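PDB 3GDE: DNA ligase from Archaeoglobus fulgidus, which uses ATP to seal nicks in double-stranded DNA, probably during DNA replication, recombination and repair. Local coordinates for residues Met218-Val226 with Leu343-Asp351; Ile393-Leu404 with Lys416-Ile424. All coordinates share one frame; numbering follows the deposited sequence.

Interaction 1. Residues Met218-Val226 with Leu343-Asp351; sequences MKIEIHIPV and LYHDGECID
Ile220 pushes its side chain into a niche made by Glu348, Tyr344, Leu343 and Ile350. Ile220 CB packs 3.8 Å from Glu348 CG. Of the two branches, Ile220 CG2 slides past the Tyr344 ring, 4.0 Å from Tyr344 CD2, while Ile220 CG1 crosses the Glu348 side chain at a slant, nearest Glu348 OE2 at 3.5 Å and with Glu348 CG also close. With CG1 anti to its own carbonyl carbon (chi1 -61°), the terminal Ile220 CD1 is carried inward, to 3.9 Å from Ile350 CG2 and a similar distance from the carbonyl O of Leu343. The chain here is the loop that leaves the helical N-terminal part after helix 200-216 and enters the adenylation domain; it docks where Leu343 and Tyr344 form a classic beta bulge opposite Ile297 of strand 296-306. Ile196 of helix 187-197 also touches both Ile220 and Glu348. One hydrogen bond crosses the contact: Ile220 N donates to Glu348 OE2 at 2.8 Å, reaching the carboxylate oxygen on its anti side, 19° out of the plane. A leucine in place of Glu348 would probably leave the amide of Ile220 without its carboxylate acceptor. Ile222, inside the type II turn Glu221-Ile224, lays CG1 over one face of Tyr344, 3.9 Å from the ring centroid in a CH-pi contact. Val226 CG2 meets Leu343 CD1 at 3.6 Å.

Interaction 2. Residues Ile393-Leu404 with Lys416-Ile424; sequences ISAGHEGVMIKL and KNWLKVKAI. With PO4 (phosphate ion), chain C; PO4 (phosphate ion), chain B.
Lys403 stretches its extended chain over the Trp418 indole, a close-fitting part of the contact. Lys403 NZ sits 3.8 Å from the centroid of the Trp418 six-membered ring, only 8° off its normal: a cation-pi pair whose ammonium also forms a salt bridge to Glu250. On the same face Lys420, predicted to bind ATP, starts beside Met401, its CB 3.7 Å from Met401 SD, and ends at two phosphate ions, probably from the crystallisation liquor; Lys420 NZ gives one hydrogen bond of 2.6 Å to O2 of the chain B ion and two to the chain C ion. Strands 399-403 and 419-422 run antiparallel here, carrying the ligase sequences EGVMIK and WLKVK (nucleotidyltransferase motifs IV and V). Paired backbone bonds knit Val400 to Val421 and Ile402 to Leu419, the straightest being Val421 N to Val400 O at 3.0 Å. Ile402 CD1 packs on Val421 CG1 at 3.6 Å. A side chain on Gly399 would run into the carbonyl O of Val421.

Looseness is confined to the rim. Ala423 N still bonds to Glu398 O at 3.2 Å, but Ala423 is exposed, and a water bridges Glu398 O and Ile424 N. Glu398 OE2 reaches Lys422 NZ only at 3.4 Å, a weak salt bridge, its stronger partner being Lys252.

Interactions 1 and 2 sit at separate places on the adenylation domain: their centres are 26 Å apart, and their nearest atoms about 7 Å, with no touch. Interaction 2 supplies part of the predicted ATP site, since it contains Lys420, and its 393-404 segment reaches the lysine predicted to become adenylated. Interaction 1 only comes near that site, through Leu343, whose side chain lies about 7 Å from those of Arg257 and Phe340, two residues predicted to bind ATP. Tyr409, from the loop between 393-404 and 416-424, bonds through its backbone to Ile350, tying that loop to 343-351.

Interaction 1. Residues Met218-Val226 with Leu343-Asp351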
loop_
_atom_site.group_PDB
_atom_site.type_symbol
_atom_site.label_atom_id
_atom_site.label_comp_id
_atom_site.label_asym_id
_atom_site.label_seq_id
_atom_site.Cartn_x
_atom_site.Cartn_y
_atom_site.Cartn_z
ATOM N N MET A 218 14.345 16.144 9.990
ATOM C CA MET A 218 12.944 15.718 10.092
ATOM C C MET A 218 12.744 14.669 11.193
ATOM O O MET A 218 13.544 13.737 11.347
ATOM C CB MET A 218 12.408 15.219 8.748
ATOM C CG MET A 218 12.423 16.275 7.653
ATOM S SD MET A 218 11.587 15.795 6.137
ATOM C CE MET A 218 9.880 16.126 6.569
ATOM N N LYS A 219 11.681 14.846 11.970
ATOM C CA LYS A 219 11.386 13.968 13.101
ATOM C C LYS A 219 9.999 13.345 12.983
ATOM O O LYS A 219 9.143 13.833 12.233
ATOM C CB LYS A 219 11.472 14.735 14.429
ATOM C CG LYS A 219 12.828 15.281 14.782
ATOM C CD LYS A 219 12.687 16.289 15.911
ATOM C CE LYS A 219 13.987 17.058 16.148
ATOM N NZ LYS A 219 13.762 18.184 17.110
ATOM N N ILE A 220 9.795 12.263 13.732
ATOM C CA ILE A 220 8.477 11.673 13.922
ATOM C C ILE A 220 7.599 12.682 14.657
ATOM O O ILE A 220 8.016 13.265 15.652
ATOM C CB ILE A 220 8.554 10.358 14.755
ATOM C CG1 ILE A 220 9.420 9.311 14.043
ATOM C CG2 ILE A 220 7.157 9.822 15.059
ATOM C CD1 ILE A 220 9.851 8.150 14.917
ATOM N N GLU A 221 6.394 12.897 14.143
ATOM C CA GLU A 221 5.392 13.663 14.856
ATOM C C GLU A 221 4.120 12.841 15.024
ATOM O O GLU A 221 3.746 12.060 14.134
ATOM C CB GLU A 221 5.140 15.042 14.206
ATOM C CG GLU A 221 4.877 15.049 12.717
ATOM C CD GLU A 221 5.024 16.447 12.090
ATOM O OE1 GLU A 221 6.168 16.843 11.753
ATOM O OE2 GLU A 221 3.990 17.141 11.923
ATOM N N ILE A 222 3.475 13.003 16.179
ATOM C CA ILE A 222 2.279 12.238 16.512
ATOM C C ILE A 222 1.155 12.492 15.505
ATOM O O ILE A 222 0.889 13.641 15.113
ATOM C CB ILE A 222 1.790 12.487 17.964
ATOM C CG1 ILE A 222 2.873 12.100 18.967
ATOM C CG2 ILE A 222 0.533 11.661 18.257
ATOM C CD1 ILE A 222 2.478 12.286 20.433
ATOM N N HIS A 223 0.529 11.390 15.092
ATOM C CA HIS A 223 -0.558 11.354 14.114
ATOM C C HIS A 223 -0.060 11.334 12.660
ATOM O O HIS A 223 -0.856 11.213 11.728
ATOM C CB HIS A 223 -1.636 12.427 14.391
ATOM C CG HIS A 223 -2.223 12.343 15.772
ATOM N ND1 HIS A 223 -2.059 13.333 16.718
ATOM C CD2 HIS A 223 -2.939 11.365 16.378
ATOM C CE1 HIS A 223 -2.660 12.976 17.839
ATOM N NE2 HIS A 223 -3.206 11.787 17.657
ATOM N N ILE A 224 1.255 11.415 12.475
ATOM C CA ILE A 224 1.847 11.118 11.171
ATOM C C ILE A 224 2.537 9.755 11.228
ATOM O O ILE A 224 3.506 9.571 11.972
ATOM C CB ILE A 224 2.770 12.259 10.647
ATOM C CG1 ILE A 224 1.910 13.479 10.291
ATOM C CG2 ILE A 224 3.574 11.799 9.419
ATOM C CD1 ILE A 224 2.674 14.751 10.082
ATOM N N PRO A 225 2.024 8.791 10.443
ATOM C CA PRO A 225 2.465 7.407 10.548
ATOM C C PRO A 225 3.895 7.228 10.100
ATOM O O PRO A 225 4.354 7.889 9.165
ATOM C CB PRO A 225 1.520 6.661 9.598
ATOM C CG PRO A 225 1.119 7.696 8.603
ATOM C CD PRO A 225 1.001 8.959 9.394
ATOM N N VAL A 226 4.588 6.340 10.793
ATOM C CA VAL A 226 5.919 5.941 10.400
ATOM C C VAL A 226 5.908 4.498 9.891
ATOM O O VAL A 226 5.157 3.645 10.386
ATOM C CB VAL A 226 7.008 6.292 11.481
ATOM C CG1 VAL A 226 6.402 6.993 12.708
ATOM C CG2 VAL A 226 7.910 5.098 11.846
ATOM N N LEU A 343 7.831 4.176 19.576
ATOM C CA LEU A 343 8.660 4.910 18.610
ATOM C C LEU A 343 8.794 6.361 19.047
ATOM O O LEU A 343 9.728 7.069 18.664
ATOM C CB LEU A 343 8.067 4.857 17.193
ATOM C CG LEU A 343 7.295 3.658 16.602
ATOM C CD1 LEU A 343 7.319 3.730 15.069
ATOM C CD2 LEU A 343 7.777 2.295 17.071
ATOM N N TYR A 344 7.838 6.787 19.859
ATOM C CA TYR A 344 7.746 8.157 20.294
ATOM C C TYR A 344 7.286 8.182 21.734
ATOM O O TYR A 344 6.299 7.551 22.095
ATOM C CB TYR A 344 6.763 8.906 19.409
ATOM C CG TYR A 344 6.744 10.397 19.607
ATOM C CD1 TYR A 344 5.975 10.977 20.622
ATOM C CD2 TYR A 344 7.485 11.240 18.767
ATOM C CE1 TYR A 344 5.948 12.356 20.806
ATOM C CE2 TYR A 344 7.454 12.634 18.934
ATOM C CZ TYR A 344 6.684 13.177 19.958
ATOM O OH TYR A 344 6.652 14.537 20.145
ATOM N N HIS A 345 8.033 8.905 22.552
ATOM C CA HIS A 345 7.712 9.088 23.956
ATOM C C HIS A 345 8.208 10.479 24.315
ATOM O O HIS A 345 9.378 10.666 24.682
ATOM C CB HIS A 345 8.381 8.004 24.800
ATOM C CG HIS A 345 8.255 8.220 26.274
ATOM N ND1 HIS A 345 9.235 8.840 27.021
ATOM C CD2 HIS A 345 7.265 7.901 27.140
ATOM C CE1 HIS A 345 8.853 8.891 28.285
ATOM N NE2 HIS A 345 7.661 8.328 28.384
ATOM N N ASP A 346 7.306 11.447 24.165
ATOM C CA ASP A 346 7.635 12.878 24.147
ATOM C C ASP A 346 8.950 13.168 23.404
ATOM O O ASP A 346 9.932 13.663 23.972
ATOM C CB ASP A 346 7.586 13.472 25.560
ATOM C CG ASP A 346 6.178 13.453 26.138
ATOM O OD1 ASP A 346 5.264 14.036 25.499
ATOM O OD2 ASP A 346 5.979 12.845 27.218
ATOM N N GLY A 347 8.931 12.844 22.114
ATOM C CA GLY A 347 10.109 12.897 21.264
ATOM C C GLY A 347 10.420 11.517 20.713
ATOM O O GLY A 347 10.085 10.498 21.330
ATOM N N GLU A 348 11.056 11.493 19.543
ATOM C CA GLU A 348 11.564 10.266 18.932
ATOM C C GLU A 348 12.349 9.456 19.946
ATOM O O GLU A 348 13.057 10.033 20.783
ATOM C CB GLU A 348 12.510 10.602 17.787
ATOM C CG GLU A 348 11.841 11.037 16.516
ATOM C CD GLU A 348 12.813 11.104 15.347
ATOM O OE1 GLU A 348 14.041 11.043 15.558
ATOM O OE2 GLU A 348 12.347 11.220 14.202
ATOM N N CYS A 349 12.222 8.130 19.870
ATOM C CA CYS A 349 12.989 7.225 20.735
ATOM C C CYS A 349 13.370 5.936 19.997
ATOM O O CYS A 349 13.808 4.956 20.605
ATOM C CB CYS A 349 12.246 6.937 22.048
ATOM S SG CYS A 349 10.723 5.971 21.917
ATOM N N ILE A 350 13.229 5.976 18.674
ATOM C CA ILE A 350 13.619 4.885 17.784
ATOM C C ILE A 350 15.123 4.624 17.729
ATOM O O ILE A 350 15.539 3.526 17.356
ATOM C CB ILE A 350 13.081 5.080 16.341
ATOM C CG1 ILE A 350 13.500 6.432 15.750
ATOM C CG2 ILE A 350 11.569 4.914 16.310
ATOM C CD1 ILE A 350 13.541 6.465 14.212
ATOM N N ASP A 351 15.934 5.614 18.105
ATOM C CA ASP A 351 17.396 5.455 18.104
ATOM C C ASP A 351 17.942 4.682 19.306
ATOM O O ASP A 351 19.094 4.246 19.280
ATOM C CB ASP A 351 18.116 6.807 17.968
ATOM C CG ASP A 351 17.959 7.432 16.581
ATOM O OD1 ASP A 351 17.551 6.738 15.627
ATOM O OD2 ASP A 351 18.262 8.633 16.443
#

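Interaction 2. Residues Ile393-Leu404 with Lys416-Ile424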
loop_
_atom_site.group_PDB
_atom_site.type_symbol
_atom_site.label_atom_id
_atom_site.label_comp_id
_atom_site.label_asym_id
_atom_site.label_seq_id
_atom_site.Cartn_x
_atom_site.Cartn_y
_atom_site.Cartn_z
ATOM N N ILE A 393 2.003 -21.242 20.234
ATOM C CA ILE A 393 1.211 -22.108 19.348
ATOM C C ILE A 393 0.003 -22.753 20.057
ATOM O O ILE A 393 -1.107 -22.729 19.514
ATOM C CB ILE A 393 2.112 -23.121 18.597
ATOM C CG1 ILE A 393 2.924 -22.372 17.527
ATOM C CG2 ILE A 393 1.296 -24.227 17.938
ATOM C CD1 ILE A 393 4.231 -23.007 17.192
ATOM N N SER A 394 0.207 -23.279 21.271
ATOM C CA SER A 394 -0.890 -23.856 22.067
ATOM C C SER A 394 -1.979 -22.839 22.394
ATOM O O SER A 394 -3.146 -23.200 22.576
ATOM C CB SER A 394 -0.374 -24.459 23.378
ATOM O OG SER A 394 0.778 -25.255 23.169
ATOM N N ALA A 395 -1.596 -21.564 22.462
ATOM C CA ALA A 395 -2.525 -20.475 22.772
ATOM C C ALA A 395 -3.287 -20.026 21.535
ATOM O O ALA A 395 -4.145 -19.139 21.611
ATOM C CB ALA A 395 -1.771 -19.304 23.395
ATOM N N GLY A 396 -2.964 -20.626 20.390
ATOM C CA GLY A 396 -3.672 -20.336 19.147
ATOM C C GLY A 396 -2.986 -19.303 18.274
ATOM O O GLY A 396 -3.582 -18.792 17.316
ATOM N N HIS A 397 -1.736 -18.994 18.612
ATOM C CA HIS A 397 -0.931 -18.048 17.844
ATOM C C HIS A 397 0.139 -18.761 17.005
ATOM O O HIS A 397 0.099 -19.976 16.864
ATOM C CB HIS A 397 -0.369 -16.958 18.765
ATOM C CG HIS A 397 -1.432 -16.164 19.462
ATOM N ND1 HIS A 397 -2.208 -15.227 18.816
ATOM C CD2 HIS A 397 -1.861 -16.181 20.747
ATOM C CE1 HIS A 397 -3.066 -14.699 19.671
ATOM N NE2 HIS A 397 -2.877 -15.261 20.850
ATOM N N GLU A 398 1.086 -18.018 16.439
ATOM C CA GLU A 398 1.833 -18.512 15.268
ATOM C C GLU A 398 3.250 -19.004 15.534
ATOM O O GLU A 398 3.780 -19.817 14.763
ATOM C CB GLU A 398 1.870 -17.447 14.163
ATOM C CG GLU A 398 0.501 -16.976 13.704
ATOM C CD GLU A 398 0.568 -16.046 12.503
ATOM O OE1 GLU A 398 -0.493 -15.796 11.905
ATOM O OE2 GLU A 398 1.673 -15.568 12.153
ATOM N N GLY A 399 3.853 -18.510 16.610
ATOM C CA GLY A 399 5.253 -18.782 16.915
ATOM C C GLY A 399 5.866 -17.658 17.726
ATOM O O GLY A 399 5.218 -17.085 18.613
ATOM N N VAL A 400 7.111 -17.323 17.412
ATOM C CA VAL A 400 7.831 -16.306 18.171
ATOM C C VAL A 400 8.532 -15.266 17.309
ATOM O O VAL A 400 8.963 -15.552 16.190
ATOM C CB VAL A 400 8.872 -16.916 19.164
ATOM C CG1 VAL A 400 8.177 -17.580 20.359
ATOM C CG2 VAL A 400 9.801 -17.883 18.456
ATOM N N MET A 401 8.629 -14.054 17.851
ATOM C CA MET A 401 9.503 -13.035 17.299
ATOM C C MET A 401 10.794 -13.094 18.089
ATOM O O MET A 401 10.769 -13.193 19.319
ATOM C CB MET A 401 8.870 -11.637 17.397
ATOM C CG MET A 401 7.551 -11.476 16.641
ATOM S SD MET A 401 7.745 -11.695 14.857
ATOM C CE MET A 401 8.816 -10.325 14.456
ATOM N N ILE A 402 11.917 -13.049 17.383
ATOM C CA ILE A 402 13.239 -13.062 18.005
ATOM C C ILE A 402 14.015 -11.820 17.596
ATOM O O ILE A 402 14.333 -11.634 16.417
ATOM C CB ILE A 402 14.029 -14.341 17.636
ATOM C CG1 ILE A 402 13.302 -15.581 18.185
ATOM C CG2 ILE A 402 15.467 -14.254 18.177
ATOM C CD1 ILE A 402 13.779 -16.889 17.631
ATOM N N LYS A 403 14.337 -10.979 18.577
ATOM C CA LYS A 403 14.878 -9.644 18.304
ATOM C C LYS A 403 16.185 -9.358 19.045
ATOM O O LYS A 403 16.359 -9.784 20.180
ATOM C CB LYS A 403 13.834 -8.579 18.666
ATOM C CG LYS A 403 12.450 -8.811 18.067
ATOM C CD LYS A 403 11.443 -7.828 18.609
ATOM C CE LYS A 403 10.163 -7.851 17.777
ATOM N NZ LYS A 403 9.152 -6.910 18.323
ATOM N N LEU A 404 17.089 -8.622 18.400
ATOM C CA LEU A 404 18.372 -8.215 18.991
ATOM C C LEU A 404 18.125 -7.136 20.046
ATOM O O LEU A 404 17.654 -6.039 19.709
ATOM C CB LEU A 404 19.285 -7.634 17.913
ATOM C CG LEU A 404 20.711 -8.118 17.645
ATOM C CD1 LEU A 404 21.560 -6.915 17.266
ATOM C CD2 LEU A 404 21.352 -8.884 18.806
ATOM N N LYS A 416 17.861 -8.418 9.524
ATOM C CA LYS A 416 17.973 -9.581 10.396
ATOM C C LYS A 416 17.853 -9.267 11.898
ATOM O O LYS A 416 17.954 -10.173 12.721
ATOM C CB LYS A 416 19.280 -10.324 10.109
ATOM C CG LYS A 416 19.335 -10.943 8.717
ATOM C CD LYS A 416 20.497 -11.927 8.567
ATOM C CE LYS A 416 20.753 -12.259 7.088
ATOM N NZ LYS A 416 22.140 -12.801 6.867
ATOM N N ASN A 417 17.632 -8.002 12.258
ATOM C CA ASN A 417 17.511 -7.626 13.674
ATOM C C ASN A 417 16.240 -8.157 14.350
ATOM O O ASN A 417 16.197 -8.331 15.570
ATOM C CB ASN A 417 17.618 -6.110 13.854
ATOM C CG ASN A 417 19.062 -5.608 13.830
ATOM O OD1 ASN A 417 19.309 -4.404 13.705
ATOM N ND2 ASN A 417 20.016 -6.524 13.957
ATOM N N TRP A 418 15.207 -8.379 13.545
ATOM C CA TRP A 418 13.991 -9.046 13.983
ATOM C C TRP A 418 13.829 -10.237 13.068
ATOM O O TRP A 418 14.012 -10.125 11.843
ATOM C CB TRP A 418 12.769 -8.144 13.819
ATOM C CG TRP A 418 12.660 -6.947 14.735
ATOM C CD1 TRP A 418 13.633 -6.421 15.547
ATOM C CD2 TRP A 418 11.509 -6.095 14.885
ATOM N NE1 TRP A 418 13.145 -5.318 16.214
ATOM C CE2 TRP A 418 11.847 -5.095 15.826
ATOM C CE3 TRP A 418 10.219 -6.097 14.331
ATOM C CZ2 TRP A 418 10.941 -4.099 16.225
ATOM C CZ3 TRP A 418 9.318 -5.110 14.733
ATOM C CH2 TRP A 418 9.687 -4.126 15.671
ATOM N N LEU A 419 13.495 -11.379 13.660
ATOM C CA LEU A 419 13.205 -12.586 12.885
ATOM C C LEU A 419 11.893 -13.211 13.356
ATOM O O LEU A 419 11.646 -13.314 14.560
ATOM C CB LEU A 419 14.357 -13.592 12.998
ATOM C CG LEU A 419 15.762 -13.150 12.568
ATOM C CD1 LEU A 419 16.795 -14.092 13.161
ATOM C CD2 LEU A 419 15.928 -13.072 11.047
ATOM N N LYS A 420 11.045 -13.602 12.410
ATOM C CA LYS A 420 9.867 -14.384 12.747
ATOM C C LYS A 420 10.144 -15.865 12.549
ATOM O O LYS A 420 10.669 -16.279 11.518
ATOM C CB LYS A 420 8.592 -13.941 11.983
ATOM C CG LYS A 420 8.801 -13.226 10.654
ATOM C CD LYS A 420 7.471 -12.853 9.973
ATOM C CE LYS A 420 7.616 -11.533 9.222
ATOM N NZ LYS A 420 6.618 -11.323 8.137
ATOM N N VAL A 421 9.820 -16.654 13.563
ATOM C CA VAL A 421 9.836 -18.103 13.425
ATOM C C VAL A 421 8.453 -18.643 13.768
ATOM O O VAL A 421 7.979 -18.543 14.903
ATOM C CB VAL A 421 10.971 -18.783 14.253
ATOM C CG1 VAL A 421 11.100 -18.155 15.599
ATOM C CG2 VAL A 421 10.742 -20.293 14.367
ATOM N N LYS A 422 7.789 -19.168 12.755
ATOM C CA LYS A 422 6.472 -19.730 12.951
ATOM C C LYS A 422 6.372 -21.110 12.361
ATOM O O LYS A 422 7.161 -21.479 11.493
ATOM C CB LYS A 422 5.371 -18.806 12.410
ATOM C CG LYS A 422 5.658 -18.102 11.122
ATOM C CD LYS A 422 4.842 -16.828 11.092
ATOM C CE LYS A 422 4.494 -16.424 9.684
ATOM N NZ LYS A 422 3.103 -16.718 9.298
ATOM N N ALA A 423 5.411 -21.870 12.865
ATOM C CA ALA A 423 5.167 -23.227 12.415
ATOM C C ALA A 423 4.658 -23.251 10.969
ATOM O O ALA A 423 5.136 -24.033 10.156
ATOM C CB ALA A 423 4.188 -23.913 13.348
ATOM N N ILE A 424 3.706 -22.380 10.653
ATOM C CA ILE A 424 3.127 -22.329 9.306
ATOM C C ILE A 424 3.990 -21.558 8.300
ATOM O O ILE A 424 4.810 -20.709 8.673
ATOM C CB ILE A 424 1.698 -21.749 9.327
ATOM C CG1 ILE A 424 1.721 -20.252 9.682
ATOM C CG2 ILE A 424 0.832 -22.563 10.272
ATOM C CD1 ILE A 424 0.381 -19.537 9.515
HETATM P P PO4 C . 3.258 -12.685 8.347
HETATM O O1 PO4 C . 2.342 -13.123 9.465
HETATM O O2 PO4 C . 4.556 -13.452 8.339
HETATM O O3 PO4 C . 2.539 -12.873 7.034
HETATM O O4 PO4 C . 3.592 -11.232 8.550
HETATM P P PO4 B . 5.001 -8.504 6.929
HETATM O O1 PO4 B . 4.173 -7.625 7.845
HETATM O O2 PO4 B . 6.277 -8.836 7.657
HETATM O O3 PO4 B . 4.271 -9.789 6.609
HETATM O O4 PO4 B . 5.297 -7.753 5.661
HETATM O O HOH W 1 2.209 -21.106 12.976
#